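Local coordinates for periplasmic binding protein (PDB 5L9G) that binds the opine mannopine and, as the periplasmic binding protein MotA of Agrobacterium tumefaciens, probably delivers it to an ABC transporter for import, at residues 229-234 with 240-245; 214-219 with 234-239; 125-130 with 135-140. All coordinates share one frame; numbering follows the deposited sequence.

Interaction 1. Residues 229-234 with 240-245. With MO0 (mannopine), chain C.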
ATOM      1  N   ARG A 229       4.017   7.938  -3.707  1.00 28.47           N
ATOM      2  CA  ARG A 229       3.329   9.223  -3.484  1.00 27.73           C
ATOM      3  C   ARG A 229       4.343  10.283  -3.058  1.00 28.59           C
ATOM      4  O   ARG A 229       4.308  11.417  -3.556  1.00 26.66           O
ATOM      5  CB  ARG A 229       2.227   9.077  -2.417  1.00 27.00           C
ATOM      6  CG  ARG A 229       1.224   7.935  -2.681  1.00 27.23           C
ATOM      7  CD  ARG A 229       0.458   8.058  -4.018  1.00 29.52           C
ATOM      8  NE  ARG A 229      -0.555   6.999  -4.121  1.00 29.53           N
ATOM      9  CZ  ARG A 229      -1.718   7.128  -4.754  1.00 38.93           C
ATOM     10  NH1 ARG A 229      -2.024   8.267  -5.381  1.00 33.46           N
ATOM     11  NH2 ARG A 229      -2.593   6.128  -4.759  1.00 31.67           N
ATOM     12  N   VAL A 230       5.280   9.889  -2.171  1.00 27.43           N
ATOM     13  CA  VAL A 230       6.313  10.824  -1.666  1.00 26.30           C
ATOM     14  C   VAL A 230       7.244  11.244  -2.801  1.00 28.71           C
ATOM     15  O   VAL A 230       7.480  12.438  -2.972  1.00 27.88           O
ATOM     16  CB  VAL A 230       7.101  10.238  -0.472  1.00 27.87           C
ATOM     17  CG1 VAL A 230       8.229  11.190  -0.036  1.00 28.27           C
ATOM     18  CG2 VAL A 230       6.173   9.952   0.708  1.00 26.29           C
ATOM     19  N   GLN A 231       7.808  10.269  -3.530  1.00 26.96           N
ATOM     20  CA  GLN A 231       8.726  10.577  -4.626  1.00 27.94           C
ATOM     21  C   GLN A 231       8.050  11.467  -5.696  1.00 30.98           C
ATOM     22  O   GLN A 231       8.673  12.412  -6.190  1.00 29.98           O
ATOM     23  CB  GLN A 231       9.342   9.292  -5.228  1.00 28.96           C
ATOM     24  CG  GLN A 231      10.426   9.623  -6.292  1.00 36.26           C
ATOM     25  CD  GLN A 231      11.599  10.441  -5.752  1.00 47.28           C
ATOM     26  OE1 GLN A 231      11.918  11.539  -6.219  1.00 41.56           O
ATOM     27  NE2 GLN A 231      12.248   9.952  -4.728  1.00 35.34           N
ATOM     28  N   GLY A 232       6.785  11.174  -6.001  1.00 29.61           N
ATOM     29  CA  GLY A 232       5.987  11.958  -6.948  1.00 29.27           C
ATOM     30  C   GLY A 232       5.829  13.411  -6.495  1.00 31.23           C
ATOM     31  O   GLY A 232       5.979  14.328  -7.305  1.00 30.29           O
ATOM     32  N   ALA A 233       5.614  13.639  -5.183  1.00 28.29           N
ATOM     33  CA  ALA A 233       5.504  14.999  -4.643  1.00 27.99           C
ATOM     34  C   ALA A 233       6.853  15.740  -4.752  1.00 30.18           C
ATOM     35  O   ALA A 233       6.893  16.886  -5.190  1.00 30.64           O
ATOM     36  CB  ALA A 233       5.040  14.954  -3.195  1.00 28.30           C
ATOM     37  N   ILE A 234       7.965  15.052  -4.412  1.00 27.18           N
ATOM     38  CA  ILE A 234       9.320  15.616  -4.511  1.00 26.78           C
ATOM     39  C   ILE A 234       9.617  15.961  -5.989  1.00 30.91           C
ATOM     40  O   ILE A 234      10.150  17.047  -6.278  1.00 29.91           O
ATOM     41  CB  ILE A 234      10.364  14.632  -3.900  1.00 29.95           C
ATOM     42  CG1 ILE A 234      10.119  14.520  -2.363  1.00 29.45           C
ATOM     43  CG2 ILE A 234      11.827  15.097  -4.215  1.00 31.45           C
ATOM     44  CD1 ILE A 234      10.922  13.385  -1.655  1.00 29.78           C
ATOM     45  N   PHE A 240      10.892  17.970   0.506  1.00 29.68           N
ATOM     46  CA  PHE A 240      10.856  16.883   1.461  1.00 28.18           C
ATOM     47  C   PHE A 240      11.948  15.888   1.188  1.00 32.59           C
ATOM     48  O   PHE A 240      12.503  15.827   0.082  1.00 32.07           O
ATOM     49  CB  PHE A 240       9.495  16.161   1.415  1.00 27.69           C
ATOM     50  CG  PHE A 240       8.432  16.761   2.308  1.00 27.98           C
ATOM     51  CD1 PHE A 240       8.027  18.090   2.148  1.00 28.56           C
ATOM     52  CD2 PHE A 240       7.803  15.990   3.281  1.00 28.97           C
ATOM     53  CE1 PHE A 240       7.029  18.640   2.966  1.00 30.76           C
ATOM     54  CE2 PHE A 240       6.800  16.545   4.097  1.00 31.76           C
ATOM     55  CZ  PHE A 240       6.412  17.863   3.925  1.00 30.13           C
ATOM     56  N   ALA A 241      12.250  15.101   2.203  1.00 29.17           N
ATOM     57  CA  ALA A 241      13.218  14.015   2.106  1.00 29.09           C
ATOM     58  C   ALA A 241      12.560  12.820   2.743  1.00 30.57           C
ATOM     59  O   ALA A 241      11.549  12.968   3.438  1.00 28.86           O
ATOM     60  CB  ALA A 241      14.506  14.360   2.836  1.00 30.19           C
ATOM     61  N   TYR A 242      13.096  11.632   2.482  1.00 28.26           N
ATOM     62  CA  TYR A 242      12.544  10.417   3.074  1.00 28.11           C
ATOM     63  C   TYR A 242      13.611   9.376   3.233  1.00 31.53           C
ATOM     64  O   TYR A 242      14.709   9.531   2.703  1.00 30.20           O
ATOM     65  CB  TYR A 242      11.339   9.889   2.269  1.00 28.67           C
ATOM     66  CG  TYR A 242      11.673   9.368   0.880  1.00 30.92           C
ATOM     67  CD1 TYR A 242      11.678  10.218  -0.218  1.00 33.04           C
ATOM     68  CD2 TYR A 242      11.891   8.010   0.657  1.00 31.89           C
ATOM     69  CE1 TYR A 242      11.887   9.731  -1.513  1.00 35.29           C
ATOM     70  CE2 TYR A 242      12.105   7.507  -0.634  1.00 33.60           C
ATOM     71  CZ  TYR A 242      12.098   8.372  -1.720  1.00 40.27           C
ATOM     72  OH  TYR A 242      12.314   7.888  -3.002  1.00 36.16           O
ATOM     73  N   THR A 243      13.293   8.325   3.977  1.00 29.69           N
ATOM     74  CA  THR A 243      14.194   7.197   4.217  1.00 29.71           C
ATOM     75  C   THR A 243      13.389   5.899   4.127  1.00 32.59           C
ATOM     76  O   THR A 243      12.184   5.895   4.380  1.00 31.68           O
ATOM     77  CB  THR A 243      14.870   7.333   5.615  1.00 34.86           C
ATOM     78  OG1 THR A 243      15.693   6.205   5.834  1.00 36.43           O
ATOM     79  CG2 THR A 243      13.860   7.409   6.773  1.00 34.70           C
ATOM     80  N   PHE A 244      14.069   4.788   3.832  1.00 30.42           N
ATOM     81  CA  PHE A 244      13.427   3.470   3.870  1.00 30.58           C
ATOM     82  C   PHE A 244      13.650   2.843   5.262  1.00 33.55           C
ATOM     83  O   PHE A 244      13.139   1.744   5.513  1.00 33.00           O
ATOM     84  CB  PHE A 244      13.996   2.538   2.782  1.00 32.91           C
ATOM     85  CG  PHE A 244      13.473   2.848   1.395  1.00 33.18           C
ATOM     86  CD1 PHE A 244      12.270   2.310   0.950  1.00 35.33           C
ATOM     87  CD2 PHE A 244      14.196   3.660   0.528  1.00 33.16           C
ATOM     88  CE1 PHE A 244      11.787   2.595  -0.342  1.00 34.10           C
ATOM     89  CE2 PHE A 244      13.713   3.947  -0.754  1.00 34.54           C
ATOM     90  CZ  PHE A 244      12.514   3.416  -1.182  1.00 32.32           C
ATOM     91  N   ASN A 245      14.439   3.515   6.159  1.00 31.55           N
ATOM     92  CA  ASN A 245      14.680   2.965   7.505  1.00 32.07           C
ATOM     93  C   ASN A 245      13.355   2.826   8.259  1.00 32.65           C
ATOM     94  O   ASN A 245      12.579   3.787   8.297  1.00 31.07           O
ATOM     95  CB  ASN A 245      15.639   3.847   8.313  1.00 34.73           C
ATOM     96  CG  ASN A 245      16.092   3.159   9.576  1.00 53.69           C
ATOM     97  OD1 ASN A 245      16.693   2.074   9.534  1.00 50.74           O
ATOM     98  ND2 ASN A 245      15.702   3.701  10.724  1.00 47.53           N
TER
HETATM   99  OAB MO0 C 401      -6.830  -2.851   0.123  1.00 37.00           O
HETATM  100  CAF MO0 C 401      -7.475  -1.620  -0.054  1.00 37.76           C
HETATM  101  CAG MO0 C 401      -6.535  -0.431   0.048  1.00 35.67           C
HETATM  102  OAC MO0 C 401      -6.436  -0.020   1.367  1.00 36.39           O
HETATM  103  CAH MO0 C 401      -5.204  -0.625  -0.635  1.00 36.53           C
HETATM  104  OAM MO0 C 401      -5.356  -0.981  -1.959  1.00 36.67           O
HETATM  105  CAI MO0 C 401      -4.220   0.537  -0.496  1.00 33.31           C
HETATM  106  OAD MO0 C 401      -4.728   1.697  -1.082  1.00 35.73           O
HETATM  107  CAJ MO0 C 401      -2.846   0.185  -0.991  1.00 33.25           C
HETATM  108  OAE MO0 C 401      -2.364  -0.913  -0.271  1.00 37.76           O
HETATM  109  CAK MO0 C 401      -1.844   1.349  -0.982  1.00 29.10           C
HETATM  110  N   MO0 C 401      -1.205   1.438  -2.302  1.00 29.28           N
HETATM  111  CA  MO0 C 401      -0.057   2.377  -2.321  1.00 28.88           C
HETATM  112  C   MO0 C 401      -0.460   3.675  -2.978  1.00 33.73           C
HETATM  113  O   MO0 C 401      -1.659   3.867  -3.275  1.00 31.54           O
HETATM  114  CB  MO0 C 401       1.175   1.798  -2.975  1.00 31.10           C
HETATM  115  CG  MO0 C 401       1.083   1.776  -4.486  1.00 32.04           C
HETATM  116  CD  MO0 C 401       2.005   0.794  -5.120  1.00 33.36           C
HETATM  117  OE1 MO0 C 401       3.203   1.278  -5.662  1.00 29.25           O
HETATM  118  NE2 MO0 C 401       1.765  -0.422  -5.205  1.00 35.97           N
HETATM  119  OXT MO0 C 401       0.382   4.607  -3.176  1.00 30.26           O
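V230, Q231 and I234 on one flank of helix 229-234 meet F240 and Y242 of strand 240-244, which runs back nearly antiparallel to the helix (152° between segment directions) with the axes 8.9 Å apart at closest. Y242 contributes the largest share of the strand's side. Its CG sits between the backbone N and the carbonyl carbon, which turns the ring toward the helix. V230 CG1 approaches ring atom Y242 CD1 obliquely at 3.6 Å, while I234 CD1 lies at the ring edge, also 3.6 Å from Y242 CD1. I234 CD1 further touches the carbonyl O of F240. At the far end of the ring Q231 NE2 donates to Y242 OH (2.7 Å, N-H...O angle 144°, a bent bond); the hydroxyl O lies in the amide plane, whereas ring and amide planes are turned 61° apart. R229 points to the ligand: NE donates to mannopine OXT at 2.7 Å and NH2 to mannopine O at 2.9 Å, both nearly straight, a two-pronged grip at the guanidinium edge. NH2 also bonds G29 O. A helix-turn-strand unit of the solute-binding fold thus packs on one flank and presents R229 to the carboxylate in the mannopine pocket.

Interaction 2. Residues 214-219 with 234-239; sequences LIKDGE and INDGAN
A238 CB and I215 CG2 meet methyl to methyl at 3.5 Å, the tightest apolar touch between 214-219 and 234-239. A238 CB points at the helix end, lying also 3.9 Å from K216 CA. Beside this pair the side chains of K216 and D236 cross at a slant: K216 CD passes 3.9 Å from D236 CB, and the lysine, bent at chi3 (-80°), runs on alongside the carboxylate with NZ hardly nearer to it than CD. The direct salt bridge is therefore long, K216 NZ to D236 OD2 being 3.9 Å, and a water spans it, accepting from K216 NZ at 2.9 Å and donating to D236 OD2 at 2.8 Å. A second water donates to I215 O (2.8 Å) and accepts weakly from N239 N. Both segments leave their helices through Schellman motifs, with G218 and G237 at positive phi, and the turn after G237 brings A238 against the other helix. Around the contact, A233 of helix 227-235 touches I215, K216 and A238, I215 continues inward onto V230, F240 and strand 222-226, and L214 packs on strand 201-205, so that the ends of helices 208-216 and 227-235 lie side by side next to the sheet.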
ATOM      1  N   LEU A 214      -0.425  17.231   0.668  1.00 27.99           N
ATOM      2  CA  LEU A 214       0.045  17.739   1.976  1.00 29.31           C
ATOM      3  C   LEU A 214       1.558  18.021   1.903  1.00 30.57           C
ATOM      4  O   LEU A 214       2.010  19.054   2.377  1.00 30.95           O
ATOM      5  CB  LEU A 214      -0.195  16.699   3.071  1.00 28.59           C
ATOM      6  CG  LEU A 214      -1.657  16.527   3.497  1.00 33.51           C
ATOM      7  CD1 LEU A 214      -1.775  15.288   4.411  1.00 35.37           C
ATOM      8  CD2 LEU A 214      -2.186  17.781   4.221  1.00 32.73           C
ATOM      9  N   ILE A 215       2.303  17.113   1.260  1.00 26.37           N
ATOM     10  CA  ILE A 215       3.759  17.193   1.069  1.00 25.46           C
ATOM     11  C   ILE A 215       4.108  18.375   0.145  1.00 28.35           C
ATOM     12  O   ILE A 215       4.910  19.232   0.505  1.00 27.76           O
ATOM     13  CB  ILE A 215       4.316  15.833   0.545  1.00 27.69           C
ATOM     14  CG1 ILE A 215       4.143  14.738   1.624  1.00 28.18           C
ATOM     15  CG2 ILE A 215       5.803  15.981   0.129  1.00 28.17           C
ATOM     16  CD1 ILE A 215       4.390  13.306   1.161  1.00 28.57           C
ATOM     17  N   LYS A 216       3.447  18.454  -1.012  1.00 27.41           N
ATOM     18  CA  LYS A 216       3.679  19.559  -1.953  1.00 27.84           C
ATOM     19  C   LYS A 216       3.394  20.926  -1.323  1.00 31.53           C
ATOM     20  O   LYS A 216       4.145  21.866  -1.547  1.00 32.23           O
ATOM     21  CB  LYS A 216       2.840  19.365  -3.218  1.00 29.35           C
ATOM     22  CG  LYS A 216       3.351  18.245  -4.143  1.00 30.00           C
ATOM     23  CD  LYS A 216       2.448  18.089  -5.369  1.00 34.01           C
ATOM     24  CE  LYS A 216       1.193  17.300  -5.069  1.00 47.71           C
ATOM     25  NZ  LYS A 216       0.572  16.729  -6.298  1.00 62.32           N
ATOM     26  N   ASP A 217       2.342  21.040  -0.485  1.00 28.76           N
ATOM     27  CA  ASP A 217       1.993  22.323   0.135  1.00 28.13           C
ATOM     28  C   ASP A 217       2.794  22.607   1.420  1.00 31.54           C
ATOM     29  O   ASP A 217       2.649  23.690   1.990  1.00 32.73           O
ATOM     30  CB  ASP A 217       0.486  22.351   0.456  1.00 29.77           C
ATOM     31  CG  ASP A 217      -0.395  22.420  -0.773  1.00 34.12           C
ATOM     32  OD1 ASP A 217      -0.045  23.167  -1.717  1.00 33.74           O
ATOM     33  OD2 ASP A 217      -1.459  21.795  -0.761  1.00 36.76           O
ATOM     34  N   GLY A 218       3.596  21.639   1.860  1.00 29.25           N
ATOM     35  CA  GLY A 218       4.348  21.735   3.112  1.00 30.35           C
ATOM     36  C   GLY A 218       3.428  21.904   4.312  1.00 34.85           C
ATOM     37  O   GLY A 218       3.782  22.594   5.276  1.00 34.27           O
ATOM     38  N   GLU A 219       2.218  21.315   4.251  1.00 31.91           N
ATOM     39  CA  GLU A 219       1.185  21.440   5.287  1.00 32.93           C
ATOM     40  C   GLU A 219       1.439  20.585   6.521  1.00 36.41           C
ATOM     41  O   GLU A 219       0.782  20.780   7.548  1.00 36.63           O
ATOM     42  CB  GLU A 219      -0.213  21.171   4.705  1.00 35.36           C
ATOM     43  CG  GLU A 219      -0.807  22.391   4.030  1.00 49.01           C
ATOM     44  CD  GLU A 219      -2.187  22.240   3.408  1.00 74.27           C
ATOM     45  OE1 GLU A 219      -2.943  21.324   3.814  1.00 49.74           O
ATOM     46  OE2 GLU A 219      -2.510  23.047   2.505  1.00 64.80           O
ATOM     47  N   ILE A 234       7.965  15.052  -4.412  1.00 27.18           N
ATOM     48  CA  ILE A 234       9.320  15.616  -4.511  1.00 26.78           C
ATOM     49  C   ILE A 234       9.617  15.961  -5.989  1.00 30.91           C
ATOM     50  O   ILE A 234      10.150  17.047  -6.278  1.00 29.91           O
ATOM     51  CB  ILE A 234      10.364  14.632  -3.900  1.00 29.95           C
ATOM     52  CG1 ILE A 234      10.119  14.520  -2.363  1.00 29.45           C
ATOM     53  CG2 ILE A 234      11.827  15.097  -4.215  1.00 31.45           C
ATOM     54  CD1 ILE A 234      10.922  13.385  -1.655  1.00 29.78           C
ATOM     55  N   ASN A 235       9.256  15.049  -6.926  1.00 29.93           N
ATOM     56  CA  ASN A 235       9.447  15.305  -8.370  1.00 30.84           C
ATOM     57  C   ASN A 235       8.682  16.573  -8.807  1.00 34.87           C
ATOM     58  O   ASN A 235       9.156  17.333  -9.667  1.00 35.99           O
ATOM     59  CB  ASN A 235       8.966  14.107  -9.199  1.00 32.23           C
ATOM     60  CG  ASN A 235       9.869  12.895  -9.138  1.00 39.30           C
ATOM     61  OD1 ASN A 235       9.503  11.805  -9.587  1.00 41.15           O
ATOM     62  ND2 ASN A 235      11.037  13.037  -8.539  1.00 29.70           N
ATOM     63  N   ASP A 236       7.542  16.816  -8.166  1.00 30.59           N
ATOM     64  CA  ASP A 236       6.678  17.980  -8.411  1.00 30.82           C
ATOM     65  C   ASP A 236       7.141  19.255  -7.678  1.00 35.37           C
ATOM     66  O   ASP A 236       6.451  20.286  -7.728  1.00 36.20           O
ATOM     67  CB  ASP A 236       5.210  17.635  -8.071  1.00 32.36           C
ATOM     68  CG  ASP A 236       4.566  16.681  -9.053  1.00 44.30           C
ATOM     69  OD1 ASP A 236       5.110  16.518 -10.179  1.00 43.16           O
ATOM     70  OD2 ASP A 236       3.525  16.098  -8.706  1.00 44.87           O
ATOM     71  N   GLY A 237       8.304  19.181  -7.034  1.00 30.40           N
ATOM     72  CA  GLY A 237       8.915  20.312  -6.350  1.00 31.38           C
ATOM     73  C   GLY A 237       8.823  20.355  -4.834  1.00 33.59           C
ATOM     74  O   GLY A 237       9.321  21.321  -4.249  1.00 33.12           O
ATOM     75  N   ALA A 238       8.220  19.331  -4.165  1.00 28.91           N
ATOM     76  CA  ALA A 238       8.129  19.355  -2.697  1.00 27.80           C
ATOM     77  C   ALA A 238       9.528  19.314  -2.054  1.00 30.96           C
ATOM     78  O   ALA A 238      10.379  18.547  -2.489  1.00 31.16           O
ATOM     79  CB  ALA A 238       7.296  18.183  -2.194  1.00 27.44           C
ATOM     80  N   ASN A 239       9.756  20.166  -1.044  1.00 30.17           N
ATOM     81  CA  ASN A 239      11.028  20.251  -0.341  1.00 31.48           C
ATOM     82  C   ASN A 239      11.007  19.275   0.846  1.00 33.65           C
ATOM     83  O   ASN A 239      11.055  19.687   2.024  1.00 32.04           O
ATOM     84  CB  ASN A 239      11.318  21.699   0.118  1.00 36.69           C
ATOM     85  CG  ASN A 239      12.715  21.888   0.649  1.00 46.94           C
ATOM     86  OD1 ASN A 239      13.605  21.075   0.413  1.00 41.64           O
ATOM     87  ND2 ASN A 239      12.929  22.931   1.435  1.00 47.27           N
TER
HETATM   88  O   HOH W   1       6.830  21.187   0.119  1.00 32.47           O
HETATM   89  O   HOH W   2       2.538  14.643  -6.549  1.00 33.33           O

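Interaction 3. Residues 125-130 with 135-140; sequences IAWNKK and NGPKSM
G136 CA rests over one face of the W127 indole, 3.5 Å from the centroid of the five-membered ring and only 8° off its normal, a CH-pi contact. P137 follows along the same side: its N lies over that face too, also offset toward the rim and higher above the plane, its CD packs 3.6 Å from W127 CB, and its carbonyl O comes to 3.4 Å from W127 CE3. At the far end of the indole K138 returns by a bend at chi4 (-78°), which brings NZ obliquely to 3.8 Å from W127 CH2. I125, two residues back on the strand, uses all its branches: CG2 touches P137 CG at 4.0 Å, CD1 reaches the backbone of S139, and CG1 meets M140 CE at 3.7 Å.

The next shell fixes these groups. W127 CG occupies the place between the backbone N and the carbonyl carbon (chi1 76°), directing the indole to the loop, and NE1 donates to G133 O, which holds the ring's rotation. Strand 125-128 is bonded on both sides, I125 and W127 to T243 and A241, A126 and N128 to I223 and D221. N128 caps helix 129-132, its OD1 accepting from K130 N at 2.9 Å, and S139 OG, the N-cap of helix 140-144, accepts from D142 N.

In this solute-binding fold the chain leaves the sheet through helix 129-132 and folds back over the strand it has just left. The contact is mainly apolar and aromatic packing, the indole face taking the glycine CA and the proline N, with the proline CD beside W127 CB and the K138 amine at an oblique approach. Polar bonds run instead to neighbouring segments, but the buried P137 O and S139 N find no partner in the model. Shape fit, rather than strand pairing, therefore seats loop 135-140 against the C-terminal end of strand 115-128.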
ATOM      1  N   ILE A 125       8.700   6.920   6.214  1.00 28.06           N
ATOM      2  CA  ILE A 125       8.771   8.235   6.863  1.00 26.96           C
ATOM      3  C   ILE A 125       9.320   9.261   5.887  1.00 30.48           C
ATOM      4  O   ILE A 125      10.419   9.082   5.380  1.00 29.60           O
ATOM      5  CB  ILE A 125       9.713   8.158   8.114  1.00 30.60           C
ATOM      6  CG1 ILE A 125       9.188   7.157   9.145  1.00 31.80           C
ATOM      7  CG2 ILE A 125       9.962   9.558   8.768  1.00 31.23           C
ATOM      8  CD1 ILE A 125      10.317   6.596  10.079  1.00 34.40           C
ATOM      9  N   ALA A 126       8.619  10.378   5.731  1.00 26.07           N
ATOM     10  CA  ALA A 126       9.083  11.520   4.930  1.00 26.79           C
ATOM     11  C   ALA A 126       8.989  12.745   5.823  1.00 30.14           C
ATOM     12  O   ALA A 126       8.085  12.821   6.663  1.00 29.72           O
ATOM     13  CB  ALA A 126       8.195  11.721   3.699  1.00 27.12           C
ATOM     14  N   TRP A 127       9.907  13.699   5.648  1.00 28.40           N
ATOM     15  CA  TRP A 127       9.877  14.909   6.456  1.00 28.60           C
ATOM     16  C   TRP A 127      10.110  16.148   5.636  1.00 30.92           C
ATOM     17  O   TRP A 127      10.725  16.107   4.556  1.00 28.85           O
ATOM     18  CB  TRP A 127      10.854  14.830   7.634  1.00 28.37           C
ATOM     19  CG  TRP A 127      12.294  15.015   7.244  1.00 29.54           C
ATOM     20  CD1 TRP A 127      12.974  16.194   7.127  1.00 32.18           C
ATOM     21  CD2 TRP A 127      13.215  13.977   6.852  1.00 30.43           C
ATOM     22  NE1 TRP A 127      14.273  15.953   6.718  1.00 32.41           N
ATOM     23  CE2 TRP A 127      14.451  14.600   6.564  1.00 34.58           C
ATOM     24  CE3 TRP A 127      13.128  12.573   6.773  1.00 32.17           C
ATOM     25  CZ2 TRP A 127      15.595  13.866   6.193  1.00 35.61           C
ATOM     26  CZ3 TRP A 127      14.259  11.848   6.413  1.00 34.84           C
ATOM     27  CH2 TRP A 127      15.471  12.490   6.114  1.00 35.88           C
ATOM     28  N   ASN A 128       9.639  17.264   6.189  1.00 28.55           N
ATOM     29  CA  ASN A 128       9.703  18.564   5.578  1.00 27.77           C
ATOM     30  C   ASN A 128      11.091  19.147   5.805  1.00 29.66           C
ATOM     31  O   ASN A 128      11.469  19.419   6.960  1.00 29.23           O
ATOM     32  CB  ASN A 128       8.635  19.450   6.244  1.00 30.87           C
ATOM     33  CG  ASN A 128       8.376  20.733   5.530  1.00 34.34           C
ATOM     34  OD1 ASN A 128       9.258  21.306   4.878  1.00 32.27           O
ATOM     35  ND2 ASN A 128       7.141  21.203   5.635  1.00 28.99           N
ATOM     36  N   LYS A 129      11.847  19.367   4.703  1.00 28.66           N
ATOM     37  CA  LYS A 129      13.193  19.958   4.814  1.00 28.83           C
ATOM     38  C   LYS A 129      13.185  21.442   5.239  1.00 33.60           C
ATOM     39  O   LYS A 129      14.165  21.931   5.810  1.00 33.46           O
ATOM     40  CB  LYS A 129      14.009  19.744   3.524  1.00 30.42           C
ATOM     41  CG  LYS A 129      14.309  18.265   3.254  1.00 34.04           C
ATOM     42  CD  LYS A 129      14.867  18.030   1.841  1.00 41.78           C
ATOM     43  CE  LYS A 129      16.265  18.541   1.657  1.00 47.51           C
ATOM     44  NZ  LYS A 129      16.621  18.586   0.218  1.00 48.12           N
ATOM     45  N   LYS A 130      12.063  22.160   5.004  1.00 28.10           N
ATOM     46  CA  LYS A 130      11.956  23.536   5.476  1.00 29.96           C
ATOM     47  C   LYS A 130      11.927  23.500   7.029  1.00 34.60           C
ATOM     48  O   LYS A 130      12.593  24.299   7.678  1.00 33.25           O
ATOM     49  CB  LYS A 130      10.699  24.223   4.926  1.00 32.73           C
ATOM     50  CG  LYS A 130      10.603  25.688   5.354  1.00 39.24           C
ATOM     51  CD  LYS A 130       9.196  26.253   5.218  1.00 51.27           C
ATOM     52  CE  LYS A 130       8.935  27.385   6.198  1.00 56.32           C
ATOM     53  NZ  LYS A 130       9.993  28.443   6.140  1.00 54.89           N
ATOM     54  N   ASN A 135      18.365  17.236   9.022  1.00 39.21           N
ATOM     55  CA  ASN A 135      18.287  16.595  10.336  1.00 39.70           C
ATOM     56  C   ASN A 135      16.838  16.260  10.730  1.00 38.80           C
ATOM     57  O   ASN A 135      16.344  16.642  11.798  1.00 38.48           O
ATOM     58  CB  ASN A 135      19.043  17.413  11.399  1.00 42.12           C
ATOM     59  CG  ASN A 135      20.577  17.384  11.239  1.00 62.44           C
ATOM     60  OD1 ASN A 135      21.142  17.094  10.166  1.00 52.98           O
ATOM     61  ND2 ASN A 135      21.300  17.713  12.297  1.00 53.38           N
ATOM     62  N   GLY A 136      16.180  15.519   9.844  1.00 35.31           N
ATOM     63  CA  GLY A 136      14.814  15.068  10.061  1.00 33.09           C
ATOM     64  C   GLY A 136      14.755  13.726  10.774  1.00 35.53           C
ATOM     65  O   GLY A 136      15.793  13.133  11.090  1.00 33.40           O
ATOM     66  N   PRO A 137      13.533  13.235  11.057  1.00 33.45           N
ATOM     67  CA  PRO A 137      13.407  11.917  11.717  1.00 33.53           C
ATOM     68  C   PRO A 137      13.876  10.796  10.779  1.00 39.78           C
ATOM     69  O   PRO A 137      13.466  10.745   9.612  1.00 39.07           O
ATOM     70  CB  PRO A 137      11.906  11.804  12.000  1.00 35.40           C
ATOM     71  CG  PRO A 137      11.240  12.698  10.958  1.00 38.74           C
ATOM     72  CD  PRO A 137      12.211  13.843  10.775  1.00 35.14           C
ATOM     73  N   LYS A 138      14.713   9.893  11.281  1.00 37.95           N
ATOM     74  CA  LYS A 138      15.222   8.820  10.421  1.00 38.47           C
ATOM     75  C   LYS A 138      14.838   7.410  10.903  1.00 40.07           C
ATOM     76  O   LYS A 138      15.434   6.430  10.458  1.00 38.96           O
ATOM     77  CB  LYS A 138      16.741   8.980  10.242  1.00 43.53           C
ATOM     78  CG  LYS A 138      17.116  10.239   9.439  1.00 61.06           C
ATOM     79  CD  LYS A 138      18.599  10.524   9.460  1.00 74.43           C
ATOM     80  CE  LYS A 138      18.946  11.809   8.739  1.00 87.14           C
ATOM     81  NZ  LYS A 138      18.946  11.647   7.262  1.00 99.64           N
ATOM     82  N   SER A 139      13.863   7.317  11.829  1.00 35.03           N
ATOM     83  CA  SER A 139      13.394   6.067  12.454  1.00 33.60           C
ATOM     84  C   SER A 139      12.014   6.312  13.039  1.00 35.28           C
ATOM     85  O   SER A 139      11.615   7.472  13.196  1.00 33.46           O
ATOM     86  CB  SER A 139      14.342   5.647  13.589  1.00 35.17           C
ATOM     87  OG  SER A 139      14.150   6.424  14.768  1.00 34.99           O
ATOM     88  N   MET A 140      11.275   5.231  13.385  1.00 32.73           N
ATOM     89  CA  MET A 140       9.952   5.408  14.006  1.00 33.89           C
ATOM     90  C   MET A 140      10.066   6.015  15.405  1.00 36.44           C
ATOM     91  O   MET A 140       9.194   6.793  15.791  1.00 35.33           O
ATOM     92  CB  MET A 140       9.180   4.095  14.091  1.00 36.23           C
ATOM     93  CG  MET A 140       8.543   3.707  12.814  1.00 38.52           C
ATOM     94  SD  MET A 140       7.524   5.009  12.057  1.00 39.32           S
ATOM     95  CE  MET A 140       7.338   4.274  10.473  1.00 35.78           C
TER

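In the fold
Along the chain interaction 3 comes first and closes before the other two open; interactions 1 and 2 then interleave, sharing I234 and helix 227-235. The centres of the three contacts lie about 9 Å apart (1 and 2), 10 Å (1 and 3) and 14 Å (2 and 3), all on the same side of the chain's centre. Interactions 1 and 3 meet in the mixed sheet, where strands 115-128 and 240-256 are antiparallel neighbours, and loop 135-140 is joined to the end of segment 240-245. A238 N to A233 O ties interaction 2 to 1, and K129 N to N239 O ties it to 3. One continuous packed region results, in which R229 of interaction 1 reaches the mannopine pocket.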